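Local coordinates for protein aspartate semialdehyde dehydrogenase (Francisella tularensis subsp. tularensis, PDB 4WOJ) that probably catalyses the NADPH-dependent reductive dephosphorylation of aspartyl 4-phosphate to aspartate semialdehyde, a step on the way to lysine, methionine and threonine, at residues A176-L188 against K214-Y226. Sequence-based numbering, arbitrary orientation.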
loop_
_atom_site.group_PDB
_atom_site.type_symbol
_atom_site.label_atom_id
_atom_site.label_comp_id
_atom_site.label_asym_id
_atom_site.label_seq_id
_atom_site.Cartn_x
_atom_site.Cartn_y
_atom_site.Cartn_z
ATOM N N ALA B 176 13.333 -16.731 -4.442
ATOM C CA ALA B 176 14.526 -16.247 -3.719
ATOM C C ALA B 176 14.247 -14.850 -3.144
ATOM O O ALA B 176 14.706 -14.505 -2.045
ATOM C CB ALA B 176 15.770 -16.253 -4.612
ATOM N N ALA B 177 13.477 -14.047 -3.875
ATOM C CA ALA B 177 13.077 -12.709 -3.369
ATOM C C ALA B 177 12.289 -12.852 -2.058
ATOM O O ALA B 177 12.510 -12.104 -1.110
ATOM C CB ALA B 177 12.261 -11.965 -4.394
ATOM N N MET B 178 11.396 -13.841 -2.019
ATOM C CA MET B 178 10.576 -14.123 -0.842
ATOM C C MET B 178 11.425 -14.586 0.306
ATOM O O MET B 178 11.269 -14.155 1.446
ATOM C CB MET B 178 9.561 -15.205 -1.150
ATOM C CG MET B 178 8.486 -15.355 -0.079
ATOM S SD MET B 178 7.162 -16.342 -0.811
ATOM C CE MET B 178 5.750 -16.148 0.225
ATOM N N GLN B 179 12.313 -15.503 -0.009
ATOM C CA GLN B 179 13.280 -15.984 0.972
ATOM C C GLN B 179 14.055 -14.808 1.523
ATOM O O GLN B 179 14.207 -14.665 2.731
ATOM C CB GLN B 179 14.231 -16.989 0.329
ATOM C CG GLN B 179 13.717 -18.410 0.388
ATOM C CD GLN B 179 14.293 -19.309 -0.690
ATOM O OE1 GLN B 179 15.266 -18.974 -1.359
ATOM N NE2 GLN B 179 13.676 -20.466 -0.864
ATOM N N GLU B 180 14.536 -13.955 0.631
ATOM C CA GLU B 180 15.226 -12.727 1.069
ATOM C C GLU B 180 14.357 -11.937 2.071
ATOM O O GLU B 180 14.808 -11.600 3.162
ATOM C CB GLU B 180 15.659 -11.849 -0.128
ATOM C CG GLU B 180 16.917 -11.059 0.190
ATOM C CD GLU B 180 17.339 -10.082 -0.894
ATOM O OE1 GLU B 180 16.609 -9.096 -1.103
ATOM O OE2 GLU B 180 18.413 -10.270 -1.527
ATOM N N LEU B 181 13.100 -11.677 1.708
ATOM C CA LEU B 181 12.221 -10.870 2.548
ATOM C C LEU B 181 12.113 -11.511 3.915
ATOM O O LEU B 181 12.200 -10.811 4.957
ATOM C CB LEU B 181 10.826 -10.670 1.915
ATOM C CG LEU B 181 9.724 -10.183 2.888
ATOM C CD1 LEU B 181 10.013 -8.855 3.534
ATOM C CD2 LEU B 181 8.382 -10.111 2.198
ATOM N N LEU B 182 11.869 -12.821 3.922
ATOM C CA LEU B 182 11.748 -13.558 5.209
ATOM C C LEU B 182 13.017 -13.404 6.004
ATOM O O LEU B 182 12.986 -13.196 7.188
ATOM C CB LEU B 182 11.440 -15.033 5.012
ATOM C CG LEU B 182 10.071 -15.363 4.410
ATOM C CD1 LEU B 182 10.013 -16.822 4.004
ATOM C CD2 LEU B 182 8.953 -15.002 5.374
ATOM N N GLN B 183 14.138 -13.440 5.321
ATOM C CA GLN B 183 15.421 -13.366 6.001
ATOM C C GLN B 183 15.756 -11.966 6.534
ATOM O O GLN B 183 16.186 -11.803 7.680
ATOM C CB GLN B 183 16.494 -13.878 5.064
ATOM C CG GLN B 183 17.881 -13.453 5.436
ATOM C CD GLN B 183 18.847 -14.510 5.035
ATOM O OE1 GLN B 183 18.995 -14.794 3.850
ATOM N NE2 GLN B 183 19.484 -15.146 6.033
ATOM N N GLN B 184 15.580 -10.952 5.706
ATOM C CA GLN B 184 15.700 -9.568 6.194
ATOM C C GLN B 184 14.955 -9.437 7.515
ATOM O O GLN B 184 15.497 -8.991 8.498
ATOM C CB GLN B 184 15.126 -8.574 5.195
ATOM C CG GLN B 184 15.915 -8.464 3.910
ATOM C CD GLN B 184 15.117 -7.784 2.800
ATOM O OE1 GLN B 184 13.991 -7.316 3.037
ATOM N NE2 GLN B 184 15.693 -7.739 1.564
ATOM N N THR B 185 13.705 -9.863 7.516
ATOM C CA THR B 185 12.818 -9.730 8.677
ATOM C C THR B 185 13.315 -10.524 9.893
ATOM O O THR B 185 13.148 -10.123 11.045
ATOM C CB THR B 185 11.413 -10.228 8.298
ATOM O OG1 THR B 185 11.099 -9.748 6.994
ATOM C CG2 THR B 185 10.378 -9.760 9.268
ATOM N N SER B 186 13.913 -11.666 9.607
ATOM C CA SER B 186 14.464 -12.530 10.645
ATOM C C SER B 186 15.615 -11.853 11.340
ATOM O O SER B 186 15.620 -11.724 12.564
ATOM C CB SER B 186 14.929 -13.856 10.060
ATOM O OG SER B 186 15.776 -14.528 10.988
ATOM N N LEU B 187 16.571 -11.398 10.544
ATOM C CA LEU B 187 17.765 -10.721 11.070
ATOM C C LEU B 187 17.463 -9.450 11.861
ATOM O O LEU B 187 17.964 -9.274 12.980
ATOM C CB LEU B 187 18.714 -10.380 9.934
ATOM C CG LEU B 187 19.262 -11.590 9.158
ATOM C CD1 LEU B 187 19.967 -11.132 7.888
ATOM C CD2 LEU B 187 20.203 -12.413 10.041
ATOM N N LEU B 188 16.624 -8.590 11.288
ATOM C CA LEU B 188 16.174 -7.397 11.982
ATOM C C LEU B 188 15.482 -7.734 13.275
ATOM O O LEU B 188 15.594 -6.993 14.247
ATOM C CB LEU B 188 15.186 -6.602 11.143
ATOM C CG LEU B 188 15.659 -6.178 9.787
ATOM C CD1 LEU B 188 14.504 -5.513 9.067
ATOM C CD2 LEU B 188 16.805 -5.225 9.939
ATOM N N LYS B 214 25.085 -6.568 6.027
ATOM C CA LYS B 214 24.480 -7.180 7.221
ATOM C C LYS B 214 23.119 -7.768 6.875
ATOM O O LYS B 214 22.735 -8.839 7.345
ATOM C CB LYS B 214 24.273 -6.130 8.302
ATOM C CG LYS B 214 25.543 -5.451 8.782
ATOM C CD LYS B 214 26.169 -6.170 9.973
ATOM C CE LYS B 214 27.247 -5.319 10.638
ATOM N NZ LYS B 214 26.984 -5.219 12.099
ATOM N N ILE B 215 22.399 -7.035 6.046
ATOM C CA ILE B 215 21.060 -7.381 5.643
ATOM C C ILE B 215 21.011 -7.550 4.153
ATOM O O ILE B 215 21.083 -6.556 3.426
ATOM C CB ILE B 215 20.099 -6.223 5.971
ATOM C CG1 ILE B 215 20.046 -5.979 7.490
ATOM C CG2 ILE B 215 18.715 -6.510 5.404
ATOM C CD1 ILE B 215 19.809 -7.224 8.318
ATOM N N PRO B 216 20.841 -8.789 3.684
ATOM C CA PRO B 216 20.878 -9.042 2.262
ATOM C C PRO B 216 19.726 -8.385 1.526
ATOM O O PRO B 216 18.580 -8.552 1.908
ATOM C CB PRO B 216 20.728 -10.555 2.182
ATOM C CG PRO B 216 19.888 -10.877 3.345
ATOM C CD PRO B 216 20.351 -9.956 4.427
ATOM N N GLN B 217 20.045 -7.650 0.474
ATOM C CA GLN B 217 19.053 -6.865 -0.227
ATOM C C GLN B 217 19.290 -6.773 -1.724
ATOM O O GLN B 217 18.754 -5.898 -2.379
ATOM C CB GLN B 217 19.011 -5.463 0.356
ATOM C CG GLN B 217 20.360 -4.854 0.665
ATOM C CD GLN B 217 20.238 -3.666 1.601
ATOM O OE1 GLN B 217 20.024 -2.542 1.139
ATOM N NE2 GLN B 217 20.364 -3.911 2.919
ATOM N N GLN B 218 20.082 -7.667 -2.276
ATOM C CA GLN B 218 20.363 -7.604 -3.705
ATOM C C GLN B 218 19.131 -7.970 -4.520
ATOM O O GLN B 218 18.862 -7.356 -5.566
ATOM C CB GLN B 218 21.514 -8.525 -4.116
ATOM C CG GLN B 218 22.871 -8.276 -3.453
ATOM C CD GLN B 218 23.109 -6.837 -3.002
ATOM O OE1 GLN B 218 23.221 -6.544 -1.792
ATOM N NE2 GLN B 218 23.187 -5.933 -3.964
ATOM N N LYS B 219 18.390 -8.960 -4.036
ATOM C CA LYS B 219 17.200 -9.444 -4.735
ATOM C C LYS B 219 16.072 -8.420 -4.739
ATOM O O LYS B 219 15.370 -8.301 -5.716
ATOM C CB LYS B 219 16.686 -10.740 -4.106
ATOM C CG LYS B 219 17.713 -11.856 -4.013
ATOM C CD LYS B 219 18.019 -12.467 -5.375
ATOM C CE LYS B 219 19.275 -13.320 -5.340
ATOM N NZ LYS B 219 19.358 -14.162 -4.104
ATOM N N THR B 220 15.874 -7.731 -3.619
ATOM C CA THR B 220 14.868 -6.679 -3.505
ATOM C C THR B 220 15.499 -5.336 -3.703
ATOM O O THR B 220 14.800 -4.315 -3.610
ATOM C CB THR B 220 14.157 -6.655 -2.130
ATOM O OG1 THR B 220 15.115 -6.493 -1.095
ATOM C CG2 THR B 220 13.410 -7.906 -1.891
ATOM N N VAL B 221 16.811 -5.321 -3.957
ATOM C CA VAL B 221 17.548 -4.090 -4.262
ATOM C C VAL B 221 17.739 -3.203 -3.033
ATOM O O VAL B 221 18.850 -2.718 -2.779
ATOM C CB VAL B 221 16.861 -3.299 -5.392
ATOM C CG1 VAL B 221 17.800 -2.225 -5.928
ATOM C CG2 VAL B 221 16.454 -4.225 -6.517
ATOM N N GLN B 222 16.645 -2.993 -2.284
ATOM C CA GLN B 222 16.688 -2.402 -0.939
ATOM C C GLN B 222 15.947 -3.313 -0.002
ATOM O O GLN B 222 15.247 -4.206 -0.417
ATOM C CB GLN B 222 16.054 -1.017 -0.911
ATOM C CG GLN B 222 16.607 -0.035 -1.949
ATOM C CD GLN B 222 17.955 0.589 -1.569
ATOM O OE1 GLN B 222 18.481 0.400 -0.461
ATOM N NE2 GLN B 222 18.515 1.341 -2.500
ATOM N N THR B 223 16.111 -3.094 1.281
ATOM C CA THR B 223 15.361 -3.867 2.231
ATOM C C THR B 223 13.846 -3.599 2.085
ATOM O O THR B 223 13.405 -2.455 2.130
ATOM C CB THR B 223 15.820 -3.548 3.657
ATOM O OG1 THR B 223 17.200 -3.910 3.804
ATOM C CG2 THR B 223 14.989 -4.318 4.636
ATOM N N LEU B 224 13.063 -4.665 1.926
ATOM C CA LEU B 224 11.598 -4.568 1.831
ATOM C C LEU B 224 10.925 -4.630 3.205
ATOM O O LEU B 224 9.858 -4.049 3.416
ATOM C CB LEU B 224 11.067 -5.675 0.906
ATOM C CG LEU B 224 9.561 -5.814 0.670
ATOM C CD1 LEU B 224 8.963 -4.496 0.225
ATOM C CD2 LEU B 224 9.256 -6.906 -0.349
ATOM N N ALA B 225 11.557 -5.298 4.160
ATOM C CA ALA B 225 10.964 -5.408 5.507
ATOM C C ALA B 225 10.839 -4.028 6.171
ATOM O O ALA B 225 11.773 -3.234 6.122
ATOM C CB ALA B 225 11.781 -6.344 6.401
ATOM N N TYR B 226 9.697 -3.790 6.814
ATOM C CA TYR B 226 9.332 -2.476 7.364
ATOM C C TYR B 226 9.512 -1.391 6.323
ATOM O O TYR B 226 9.901 -0.261 6.629
ATOM C CB TYR B 226 10.141 -2.142 8.612
ATOM C CG TYR B 226 9.991 -3.173 9.724
ATOM C CD1 TYR B 226 8.789 -3.332 10.407
ATOM C CD2 TYR B 226 11.061 -3.978 10.089
ATOM C CE1 TYR B 226 8.658 -4.284 11.409
ATOM C CE2 TYR B 226 10.947 -4.910 11.096
ATOM C CZ TYR B 226 9.749 -5.071 11.752
ATOM O OH TYR B 226 9.671 -6.015 12.758
#
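Gln184 reaches from the helix into the bend of 214-226 and spends both ends of its amide on that loop. Its chain runs extended beyond CG (chi2 164°), carrying the amide in among the loop's backbone groups. NE2 gives one N-H to Pro216 O at 3.0 Å, within that carbonyl's plane, and the other to Thr220 OG1; both acceptors lie close to the amide plane, so the flip of the group is fixed. On the other side OE1 takes Leu224 N (3.0 Å), which stands well out of the amide plane, and more weakly Ala225 N. A glutamine suits this buried place because it can donate to one part of the loop and accept from another.

One turn earlier, Glu180 points its carboxylate at the backbone: OE2 receives Lys219 N at 2.8 Å and OE1 receives Thr220 N, each on the syn side and moderately out of plane. Two N-H groups thus grip a buried acid and probably spread its negative charge, and Lys219 NZ, 4.8 Å from OE2, may add some electrostatic help. Both segments belong to the dimerisation domain of the aspartate semialdehyde dehydrogenase family, where this irregular loop lies along helix 175-191; Thr185 of that helix packs on Thr185 of the second subunit.

Farther along the helix the contact turns apolar. Leu188 crosses Ile215 at about a right angle, its CD2 4.0 Å from Ile215 CD1, while its other branch, CD1, meets Ala225 CB and the edge of the Tyr226 ring. Leu187 CD1 rests against CD of the Pro216 ring. Small Ala225 lets the loop come close to the helix, its CB 3.5 Å from Thr185 OG1, a hydroxyl that bonds back to Leu181 O.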